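Local coordinates for calcium uptake protein 2, mitochondrial (Homo sapiens, PDB 6LB7) that binds calcium through an EF-hand loop and, as a mitochondrial calcium uptake protein, probably helps to regulate calcium entry into mitochondria, at residues G67-D75 against F179-M190; K204-L212 against W224-G234. All coordinates share one frame; numbering follows the deposited sequence.

Contact 1 (G67-D75 against F179-M190); sequences GCGSTFFRD and FMENLQTEIQEM
Glu186 OE2 is gripped twice by Arg74, by its backbone N at 2.9 Å and by its side-chain NE at the same distance. NE meets the anti lone pair, whereas the backbone N comes in from above the carboxylate plane. The other oxygen, Glu186 OE1, takes Phe73 N at 2.9 Å from its syn side. In this calcium-binding EF-hand protein, a turn and the start of helix 72-76 are thus docked on the flank of the long helix 173-196: the buried carboxylate faces first-turn N-H groups, which probably help to stabilise its charge. With CG anti to the backbone N (chi1 177°) and the chain extended beyond it, Glu186 reaches across to that helix start. Arg74, bent at chi3, extends the salt-bridge network. Its NH2 donates within the guanidinium plane to both Ser70 O (2.8 Å) and Glu189 OE1 (3.0 Å), which fixes how the flat group is turned; Glu189 OE2 has Lys243 as a further partner. Two waters also join Ser70 OG to the Glu189 carboxylate. Farther along, Phe72, Phe73 and Phe179 form an aromatic cluster. The edge of Phe179 points at the face of Phe72 in an offset edge-to-face pair, planes 73° apart, and Phe73 CZ lies 3.7 Å from Phe179 CZ, with Leu183 CD1 beside Phe73. Just before the Gly69-Phe72 turn, one water accepts from Asn182 ND2 and donates to Cys68 O.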
loop_
_atom_site.group_PDB
_atom_site.type_symbol
_atom_site.label_atom_id
_atom_site.label_comp_id
_atom_site.label_asym_id
_atom_site.label_seq_id
_atom_site.Cartn_x
_atom_site.Cartn_y
_atom_site.Cartn_z
ATOM N N GLY B 67 30.510 15.073 -7.926
ATOM C CA GLY B 67 29.434 15.961 -8.351
ATOM C C GLY B 67 28.194 15.838 -7.472
ATOM O O GLY B 67 27.744 14.742 -7.140
ATOM N N CYS B 68 27.632 16.990 -7.104
ATOM C CA CYS B 68 26.422 17.032 -6.293
ATOM C C CYS B 68 25.150 16.742 -7.099
ATOM O O CYS B 68 24.052 17.104 -6.655
ATOM C CB CYS B 68 26.300 18.392 -5.597
ATOM S SG CYS B 68 26.066 19.762 -6.737
ATOM N N GLY B 69 25.281 16.116 -8.269
ATOM C CA GLY B 69 24.144 15.781 -9.096
ATOM C C GLY B 69 24.044 14.291 -9.347
ATOM O O GLY B 69 24.318 13.492 -8.447
ATOM N N SER B 70 23.689 13.907 -10.571
ATOM C CA SER B 70 23.493 12.508 -10.920
ATOM C C SER B 70 24.786 11.760 -11.249
ATOM O O SER B 70 24.713 10.649 -11.775
ATOM C CB SER B 70 22.530 12.401 -12.103
ATOM O OG SER B 70 23.061 13.052 -13.237
ATOM N N THR B 71 25.966 12.311 -10.965
ATOM C CA THR B 71 27.195 11.548 -11.127
ATOM C C THR B 71 27.925 11.358 -9.812
ATOM O O THR B 71 29.095 10.952 -9.821
ATOM C CB THR B 71 28.133 12.201 -12.140
ATOM O OG1 THR B 71 28.591 13.464 -11.622
ATOM C CG2 THR B 71 27.401 12.403 -13.465
ATOM N N PHE B 72 27.248 11.597 -8.687
ATOM C CA PHE B 72 27.882 11.505 -7.375
ATOM C C PHE B 72 28.569 10.157 -7.153
ATOM O O PHE B 72 29.720 10.106 -6.713
ATOM C CB PHE B 72 26.825 11.757 -6.289
ATOM C CG PHE B 72 27.343 11.643 -4.875
ATOM C CD1 PHE B 72 28.103 12.664 -4.314
ATOM C CD2 PHE B 72 27.050 10.524 -4.099
ATOM C CE1 PHE B 72 28.566 12.572 -3.011
ATOM C CE2 PHE B 72 27.513 10.434 -2.796
ATOM C CZ PHE B 72 28.263 11.466 -2.250
ATOM N N PHE B 73 27.862 9.044 -7.394
ATOM C CA PHE B 73 28.504 7.756 -7.105
ATOM C C PHE B 73 29.568 7.425 -8.152
ATOM O O PHE B 73 30.631 6.901 -7.809
ATOM C CB PHE B 73 27.463 6.624 -6.989
ATOM C CG PHE B 73 26.575 6.743 -5.767
ATOM C CD1 PHE B 73 26.925 6.136 -4.564
ATOM C CD2 PHE B 73 25.417 7.512 -5.808
ATOM C CE1 PHE B 73 26.122 6.280 -3.430
ATOM C CE2 PHE B 73 24.609 7.657 -4.685
ATOM C CZ PHE B 73 24.959 7.044 -3.491
ATOM N N ARG B 74 29.298 7.722 -9.434
ATOM C CA ARG B 74 30.284 7.432 -10.487
ATOM C C ARG B 74 31.536 8.282 -10.337
ATOM O O ARG B 74 32.635 7.803 -10.621
ATOM C CB ARG B 74 29.670 7.639 -11.887
ATOM C CG ARG B 74 28.791 6.450 -12.337
ATOM C CD ARG B 74 27.965 6.748 -13.619
ATOM N NE ARG B 74 26.968 7.805 -13.427
ATOM C CZ ARG B 74 26.223 8.320 -14.397
ATOM N NH1 ARG B 74 26.345 7.863 -15.642
ATOM N NH2 ARG B 74 25.351 9.289 -14.130
ATOM N N ASP B 75 31.404 9.540 -9.886
ATOM C CA ASP B 75 32.590 10.361 -9.643
ATOM C C ASP B 75 33.445 9.796 -8.512
ATOM O O ASP B 75 34.674 9.751 -8.623
ATOM C CB ASP B 75 32.191 11.804 -9.341
ATOM C CG ASP B 75 31.580 12.495 -10.534
ATOM O OD1 ASP B 75 30.921 13.529 -10.348
ATOM O OD2 ASP B 75 31.719 11.984 -11.666
ATOM N N PHE B 179 18.976 14.431 -3.723
ATOM C CA PHE B 179 19.883 13.291 -3.682
ATOM C C PHE B 179 19.186 12.003 -4.134
ATOM O O PHE B 179 19.755 11.226 -4.907
ATOM C CB PHE B 179 20.449 13.125 -2.274
ATOM C CG PHE B 179 21.525 12.075 -2.183
ATOM C CD1 PHE B 179 21.202 10.757 -1.883
ATOM C CD2 PHE B 179 22.843 12.400 -2.431
ATOM C CE1 PHE B 179 22.181 9.782 -1.817
ATOM C CE2 PHE B 179 23.828 11.436 -2.355
ATOM C CZ PHE B 179 23.486 10.122 -2.051
ATOM N N MET B 180 17.953 11.766 -3.666
ATOM C CA MET B 180 17.222 10.557 -4.048
ATOM C C MET B 180 16.813 10.583 -5.521
ATOM O O MET B 180 16.900 9.562 -6.207
ATOM C CB MET B 180 15.985 10.388 -3.164
ATOM C CG MET B 180 16.306 10.345 -1.675
ATOM S SD MET B 180 17.688 9.238 -1.274
ATOM C CE MET B 180 18.364 10.044 0.177
ATOM N N GLU B 181 16.324 11.726 -6.016
ATOM C CA GLU B 181 16.085 11.857 -7.453
ATOM C C GLU B 181 17.359 11.570 -8.240
ATOM O O GLU B 181 17.326 10.900 -9.272
ATOM C CB GLU B 181 15.584 13.267 -7.795
ATOM C CG GLU B 181 14.187 13.648 -7.259
ATOM C CD GLU B 181 13.923 15.165 -7.342
ATOM O OE1 GLU B 181 12.760 15.596 -7.135
ATOM O OE2 GLU B 181 14.887 15.927 -7.586
ATOM N N ASN B 182 18.491 12.101 -7.776
ATOM C CA ASN B 182 19.739 11.938 -8.507
ATOM C C ASN B 182 20.268 10.510 -8.409
ATOM O O ASN B 182 20.943 10.040 -9.333
ATOM C CB ASN B 182 20.774 12.934 -7.989
ATOM C CG ASN B 182 20.574 14.355 -8.574
ATOM O OD1 ASN B 182 20.008 14.515 -9.651
ATOM N ND2 ASN B 182 21.041 15.372 -7.852
ATOM N N LEU B 183 20.018 9.829 -7.290
ATOM C CA LEU B 183 20.370 8.411 -7.187
ATOM C C LEU B 183 19.624 7.590 -8.234
ATOM O O LEU B 183 20.238 6.818 -8.987
ATOM C CB LEU B 183 20.067 7.898 -5.776
ATOM C CG LEU B 183 20.126 6.385 -5.580
ATOM C CD1 LEU B 183 21.575 5.911 -5.711
ATOM C CD2 LEU B 183 19.526 5.997 -4.234
ATOM N N GLN B 184 18.296 7.751 -8.305
ATOM C CA GLN B 184 17.524 7.047 -9.333
ATOM C C GLN B 184 18.002 7.426 -10.736
ATOM O O GLN B 184 18.213 6.556 -11.588
ATOM C CB GLN B 184 16.032 7.328 -9.169
ATOM C CG GLN B 184 15.425 6.855 -7.851
ATOM C CD GLN B 184 13.914 6.914 -7.863
ATOM O OE1 GLN B 184 13.321 7.611 -8.684
ATOM N NE2 GLN B 184 13.275 6.166 -6.956
ATOM N N THR B 185 18.198 8.723 -10.992
ATOM C CA THR B 185 18.711 9.144 -12.297
ATOM C C THR B 185 20.062 8.502 -12.606
ATOM O O THR B 185 20.302 8.034 -13.729
ATOM C CB THR B 185 18.829 10.668 -12.348
ATOM O OG1 THR B 185 17.545 11.244 -12.127
ATOM C CG2 THR B 185 19.333 11.117 -13.717
ATOM N N GLU B 186 20.963 8.473 -11.623
ATOM C CA GLU B 186 22.288 7.923 -11.869
ATOM C C GLU B 186 22.230 6.440 -12.246
ATOM O O GLU B 186 22.911 6.018 -13.191
ATOM C CB GLU B 186 23.191 8.147 -10.653
ATOM C CG GLU B 186 24.562 7.519 -10.825
ATOM C CD GLU B 186 25.658 8.245 -10.042
ATOM O OE1 GLU B 186 25.443 8.672 -8.888
ATOM O OE2 GLU B 186 26.753 8.389 -10.592
ATOM N N ILE B 187 21.422 5.634 -11.539
ATOM C CA ILE B 187 21.270 4.222 -11.921
ATOM C C ILE B 187 20.694 4.113 -13.325
ATOM O O ILE B 187 21.105 3.253 -14.112
ATOM C CB ILE B 187 20.375 3.447 -10.928
ATOM C CG1 ILE B 187 20.918 3.500 -9.493
ATOM C CG2 ILE B 187 20.185 1.960 -11.411
ATOM C CD1 ILE B 187 22.381 3.271 -9.388
ATOM N N GLN B 188 19.686 4.936 -13.637
ATOM C CA GLN B 188 19.152 4.785 -14.986
ATOM C C GLN B 188 20.177 5.213 -16.032
ATOM O O GLN B 188 20.368 4.537 -17.050
ATOM C CB GLN B 188 17.849 5.587 -15.153
ATOM C CG GLN B 188 16.691 5.223 -14.195
ATOM C CD GLN B 188 15.765 6.399 -13.897
ATOM O OE1 GLN B 188 15.952 7.455 -14.354
ATOM N NE2 GLN B 188 14.765 6.203 -13.132
ATOM N N GLU B 189 20.970 6.264 -15.812
ATOM C CA GLU B 189 21.941 6.637 -16.838
ATOM C C GLU B 189 23.026 5.582 -16.968
ATOM O O GLU B 189 23.498 5.289 -18.073
ATOM C CB GLU B 189 22.553 8.008 -16.514
ATOM C CG GLU B 189 21.566 9.162 -16.703
ATOM C CD GLU B 189 22.129 10.516 -16.325
ATOM O OE1 GLU B 189 23.268 10.590 -15.835
ATOM O OE2 GLU B 189 21.403 11.508 -16.522
ATOM N N MET B 190 23.439 4.997 -15.853
ATOM C CA MET B 190 24.496 3.997 -15.931
ATOM C C MET B 190 24.005 2.728 -16.617
ATOM O O MET B 190 24.696 2.164 -17.472
ATOM C CB MET B 190 25.007 3.706 -14.534
ATOM C CG MET B 190 26.200 2.834 -14.506
ATOM S SD MET B 190 26.903 2.902 -12.853
ATOM C CE MET B 190 28.562 2.371 -13.232
HETATM O O HOH W 1 21.988 15.658 -4.904
HETATM O O HOH W 2 21.450 14.041 -15.445
HETATM O O HOH W 3 24.670 12.909 -15.828
HETATM O O HOH W 4 21.721 16.161 -11.826
#

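Contact 2 (K204-L212 against W224-G234); sequences KEDFAEWLL and WKNVREKLSAG
Leu212 CD1 sits over the face of the Trp224 indole, 3.9 Å from the centroid of the five-membered ring, a CH-pi contact at one end of an antiparallel helical hairpin. The axes of helices 204-211 and 224-230 pass 10.1 Å apart at 170°. Trp224 starts turned aside from the partner helix, but its CG lies anti to the carbonyl carbon (chi1 -81°) and its ring swings back, bringing CH2 edge-on to Glu209 CG at 3.7 Å. A water accepts from Trp224 NE1 and donates to Leu212 O. Replacing Trp224 with an alanine would probably leave Leu212 CD1 without its ring face and Glu209 CG without its edge partner, and would cost the water its indole donor. Val227, with CG1 anti to the backbone N (chi1 172°), spreads its methyls along the other helix: CG1 meets Glu205 CB, and CG2 meets Ala208 CB at 3.7 Å. Past the helix end, Leu231 CD1 lies 3.8 Å from Glu205 CA and touches Ala208. The charged ends turn elsewhere, Lys204 to Asp292, Glu205 to Arg203 and Glu209 to Lys197. Cohesion therefore rests mainly on methyl, methylene and indole packing, the one polar link described being through a water.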
loop_
_atom_site.group_PDB
_atom_site.type_symbol
_atom_site.label_atom_id
_atom_site.label_comp_id
_atom_site.label_asym_id
_atom_site.label_seq_id
_atom_site.Cartn_x
_atom_site.Cartn_y
_atom_site.Cartn_z
ATOM N N LYS B 204 16.054 -1.447 -29.730
ATOM C CA LYS B 204 14.933 -2.125 -29.092
ATOM C C LYS B 204 15.372 -3.418 -28.432
ATOM O O LYS B 204 14.913 -3.742 -27.336
ATOM C CB LYS B 204 13.817 -2.385 -30.099
ATOM C CG LYS B 204 12.978 -1.143 -30.378
ATOM C CD LYS B 204 11.995 -1.413 -31.516
ATOM C CE LYS B 204 11.038 -0.262 -31.727
ATOM N NZ LYS B 204 10.075 -0.567 -32.868
ATOM N N GLU B 205 16.279 -4.172 -29.056
ATOM C CA GLU B 205 16.704 -5.392 -28.379
ATOM C C GLU B 205 17.684 -5.128 -27.240
ATOM O O GLU B 205 17.808 -5.982 -26.360
ATOM C CB GLU B 205 17.296 -6.403 -29.377
ATOM C CG GLU B 205 18.660 -6.093 -29.937
ATOM C CD GLU B 205 19.217 -7.261 -30.748
ATOM O OE1 GLU B 205 18.418 -8.104 -31.207
ATOM O OE2 GLU B 205 20.449 -7.344 -30.926
ATOM N N ASP B 206 18.396 -3.985 -27.236
ATOM C CA ASP B 206 19.173 -3.613 -26.043
ATOM C C ASP B 206 18.250 -3.326 -24.862
ATOM O O ASP B 206 18.554 -3.683 -23.722
ATOM C CB ASP B 206 20.045 -2.368 -26.289
ATOM C CG ASP B 206 20.999 -2.495 -27.477
ATOM O OD1 ASP B 206 21.453 -3.595 -27.790
ATOM O OD2 ASP B 206 21.331 -1.447 -28.090
ATOM N N PHE B 207 17.137 -2.634 -25.108
ATOM C CA PHE B 207 16.156 -2.414 -24.051
ATOM C C PHE B 207 15.548 -3.740 -23.588
ATOM O O PHE B 207 15.324 -3.954 -22.390
ATOM C CB PHE B 207 15.081 -1.448 -24.557
ATOM C CG PHE B 207 13.932 -1.266 -23.608
ATOM C CD1 PHE B 207 14.077 -0.482 -22.479
ATOM C CD2 PHE B 207 12.711 -1.894 -23.841
ATOM C CE1 PHE B 207 13.020 -0.322 -21.583
ATOM C CE2 PHE B 207 11.659 -1.752 -22.942
ATOM C CZ PHE B 207 11.814 -0.957 -21.818
ATOM N N ALA B 208 15.313 -4.658 -24.518
ATOM C CA ALA B 208 14.822 -5.972 -24.120
ATOM C C ALA B 208 15.835 -6.691 -23.238
ATOM O O ALA B 208 15.460 -7.329 -22.250
ATOM C CB ALA B 208 14.494 -6.810 -25.355
ATOM N N GLU B 209 17.128 -6.597 -23.576
ATOM C CA GLU B 209 18.156 -7.218 -22.739
ATOM C C GLU B 209 18.167 -6.634 -21.340
ATOM O O GLU B 209 18.307 -7.373 -20.357
ATOM C CB GLU B 209 19.542 -7.044 -23.350
ATOM C CG GLU B 209 19.822 -7.811 -24.602
ATOM C CD GLU B 209 21.115 -7.337 -25.231
ATOM O OE1 GLU B 209 21.281 -7.483 -26.454
ATOM O OE2 GLU B 209 21.959 -6.775 -24.494
ATOM N N TRP B 210 18.065 -5.303 -21.226
ATOM C CA TRP B 210 17.918 -4.705 -19.901
ATOM C C TRP B 210 16.687 -5.263 -19.186
ATOM O O TRP B 210 16.749 -5.668 -18.020
ATOM C CB TRP B 210 17.821 -3.178 -20.027
ATOM C CG TRP B 210 17.439 -2.519 -18.736
ATOM C CD1 TRP B 210 18.284 -2.161 -17.705
ATOM C CD2 TRP B 210 16.122 -2.111 -18.334
ATOM N NE1 TRP B 210 17.568 -1.571 -16.699
ATOM C CE2 TRP B 210 16.240 -1.527 -17.061
ATOM C CE3 TRP B 210 14.854 -2.199 -18.924
ATOM C CZ2 TRP B 210 15.133 -1.036 -16.354
ATOM C CZ3 TRP B 210 13.747 -1.708 -18.217
ATOM C CH2 TRP B 210 13.900 -1.134 -16.946
ATOM N N LEU B 211 15.549 -5.302 -19.883
ATOM C CA LEU B 211 14.290 -5.641 -19.221
ATOM C C LEU B 211 14.306 -7.071 -18.692
ATOM O O LEU B 211 13.749 -7.348 -17.627
ATOM C CB LEU B 211 13.125 -5.435 -20.195
ATOM C CG LEU B 211 11.685 -5.682 -19.738
ATOM C CD1 LEU B 211 11.299 -4.706 -18.686
ATOM C CD2 LEU B 211 10.724 -5.564 -20.921
ATOM N N LEU B 212 14.944 -7.983 -19.419
ATOM C CA LEU B 212 14.972 -9.405 -19.115
ATOM C C LEU B 212 16.216 -9.812 -18.338
ATOM O O LEU B 212 16.426 -11.000 -18.104
ATOM C CB LEU B 212 14.892 -10.217 -20.426
ATOM C CG LEU B 212 13.580 -10.090 -21.204
ATOM C CD1 LEU B 212 13.707 -10.698 -22.595
ATOM C CD2 LEU B 212 12.483 -10.777 -20.414
ATOM N N TRP B 224 12.636 -14.497 -25.288
ATOM C CA TRP B 224 13.832 -14.264 -26.082
ATOM C C TRP B 224 13.631 -14.626 -27.544
ATOM O O TRP B 224 14.244 -14.007 -28.423
ATOM C CB TRP B 224 15.013 -15.034 -25.493
ATOM C CG TRP B 224 15.618 -14.295 -24.341
ATOM C CD1 TRP B 224 15.527 -14.615 -23.016
ATOM C CD2 TRP B 224 16.380 -13.085 -24.414
ATOM N NE1 TRP B 224 16.199 -13.678 -22.259
ATOM C CE2 TRP B 224 16.736 -12.734 -23.098
ATOM C CE3 TRP B 224 16.802 -12.267 -25.469
ATOM C CZ2 TRP B 224 17.499 -11.601 -22.808
ATOM C CZ3 TRP B 224 17.560 -11.144 -25.179
ATOM C CH2 TRP B 224 17.899 -10.825 -23.864
ATOM N N LYS B 225 12.802 -15.628 -27.831
ATOM C CA LYS B 225 12.473 -15.888 -29.227
ATOM C C LYS B 225 11.794 -14.671 -29.849
ATOM O O LYS B 225 12.113 -14.282 -30.976
ATOM C CB LYS B 225 11.600 -17.139 -29.341
ATOM C CG LYS B 225 11.292 -17.560 -30.764
ATOM C CD LYS B 225 10.541 -18.880 -30.814
ATOM C CE LYS B 225 10.079 -19.198 -32.245
ATOM N NZ LYS B 225 11.174 -19.084 -33.263
ATOM N N ASN B 226 10.886 -14.031 -29.104
ATOM C CA ASN B 226 10.218 -12.834 -29.609
ATOM C C ASN B 226 11.198 -11.688 -29.797
ATOM O O ASN B 226 11.067 -10.910 -30.748
ATOM C CB ASN B 226 9.094 -12.411 -28.664
ATOM C CG ASN B 226 7.903 -13.343 -28.730
ATOM O OD1 ASN B 226 7.725 -14.046 -29.710
ATOM N ND2 ASN B 226 7.081 -13.343 -27.693
ATOM N N VAL B 227 12.165 -11.545 -28.886
ATOM C CA VAL B 227 13.170 -10.498 -29.041
ATOM C C VAL B 227 13.923 -10.685 -30.350
ATOM O O VAL B 227 14.075 -9.747 -31.141
ATOM C CB VAL B 227 14.141 -10.481 -27.845
ATOM C CG1 VAL B 227 15.295 -9.518 -28.127
ATOM C CG2 VAL B 227 13.430 -10.096 -26.547
ATOM N N ARG B 228 14.390 -11.912 -30.606
ATOM C CA ARG B 228 15.263 -12.148 -31.749
ATOM C C ARG B 228 14.516 -12.020 -33.064
ATOM O O ARG B 228 15.091 -11.560 -34.055
ATOM C CB ARG B 228 15.906 -13.532 -31.657
ATOM C CG ARG B 228 16.796 -13.744 -30.449
ATOM C CD ARG B 228 17.588 -15.039 -30.582
ATOM N NE ARG B 228 16.740 -16.200 -30.869
ATOM C CZ ARG B 228 16.275 -17.047 -29.949
ATOM N NH1 ARG B 228 16.566 -16.880 -28.665
ATOM N NH2 ARG B 228 15.511 -18.066 -30.320
ATOM N N GLU B 229 13.236 -12.394 -33.092
ATOM C CA GLU B 229 12.515 -12.524 -34.345
ATOM C C GLU B 229 11.494 -11.426 -34.612
ATOM O O GLU B 229 11.186 -11.175 -35.781
ATOM C CB GLU B 229 11.816 -13.890 -34.400
ATOM C CG GLU B 229 12.814 -15.046 -34.463
ATOM C CD GLU B 229 12.191 -16.398 -34.196
ATOM O OE1 GLU B 229 12.962 -17.369 -34.000
ATOM O OE2 GLU B 229 10.940 -16.494 -34.173
ATOM N N LYS B 230 10.973 -10.748 -33.586
ATOM C CA LYS B 230 9.926 -9.758 -33.804
ATOM C C LYS B 230 10.353 -8.329 -33.525
ATOM O O LYS B 230 9.588 -7.407 -33.825
ATOM C CB LYS B 230 8.698 -10.081 -32.953
ATOM C CG LYS B 230 8.183 -11.478 -33.172
ATOM C CD LYS B 230 7.101 -11.828 -32.178
ATOM C CE LYS B 230 6.477 -13.176 -32.498
ATOM N NZ LYS B 230 5.598 -13.619 -31.370
ATOM N N LEU B 231 11.534 -8.111 -32.966
ATOM C CA LEU B 231 11.965 -6.752 -32.672
ATOM C C LEU B 231 12.592 -6.192 -33.930
ATOM O O LEU B 231 13.742 -6.496 -34.261
ATOM C CB LEU B 231 12.927 -6.706 -31.490
ATOM C CG LEU B 231 12.179 -6.839 -30.177
ATOM C CD1 LEU B 231 13.076 -6.443 -29.010
ATOM C CD2 LEU B 231 10.920 -5.987 -30.222
ATOM N N SER B 232 11.814 -5.381 -34.639
ATOM C CA SER B 232 12.317 -4.680 -35.803
ATOM C C SER B 232 13.543 -3.854 -35.433
ATOM O O SER B 232 13.835 -3.603 -34.257
ATOM C CB SER B 232 11.230 -3.774 -36.376
ATOM O OG SER B 232 9.970 -4.420 -36.295
ATOM N N ALA B 233 14.277 -3.443 -36.456
ATOM C CA ALA B 233 15.291 -2.410 -36.273
ATOM C C ALA B 233 14.663 -1.021 -36.372
ATOM O O ALA B 233 15.177 -0.134 -37.050
ATOM C CB ALA B 233 16.410 -2.587 -37.291
ATOM N N GLY B 234 13.530 -0.832 -35.687
ATOM C CA GLY B 234 12.741 0.385 -35.781
ATOM C C GLY B 234 13.378 1.612 -35.154
ATOM O O GLY B 234 14.584 1.842 -35.297
HETATM O O HOH W 5 16.786 -13.667 -19.352
#

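Contact 1 lies nearer the middle of the chain, about 11 Å from its centre, and contact 2 about 21 Å out; the two centres are 27 Å apart. They share no helix, yet helix 173-196 of contact 1 is followed in the chain by helix 204-211 of contact 2. Contact 1 ties segments more than a hundred residues apart, using a buried glutamate, with its partners Arg74 and Glu189 nearer the surface, beside buried phenylalanines. Contact 2 joins close neighbours in sequence through apolar packing: Ala208, Leu212 and Val227 are buried, Trp224 and Leu231 partly exposed, and the charged ends of Lys204, Glu205 and Glu209 find their partners outside the pair.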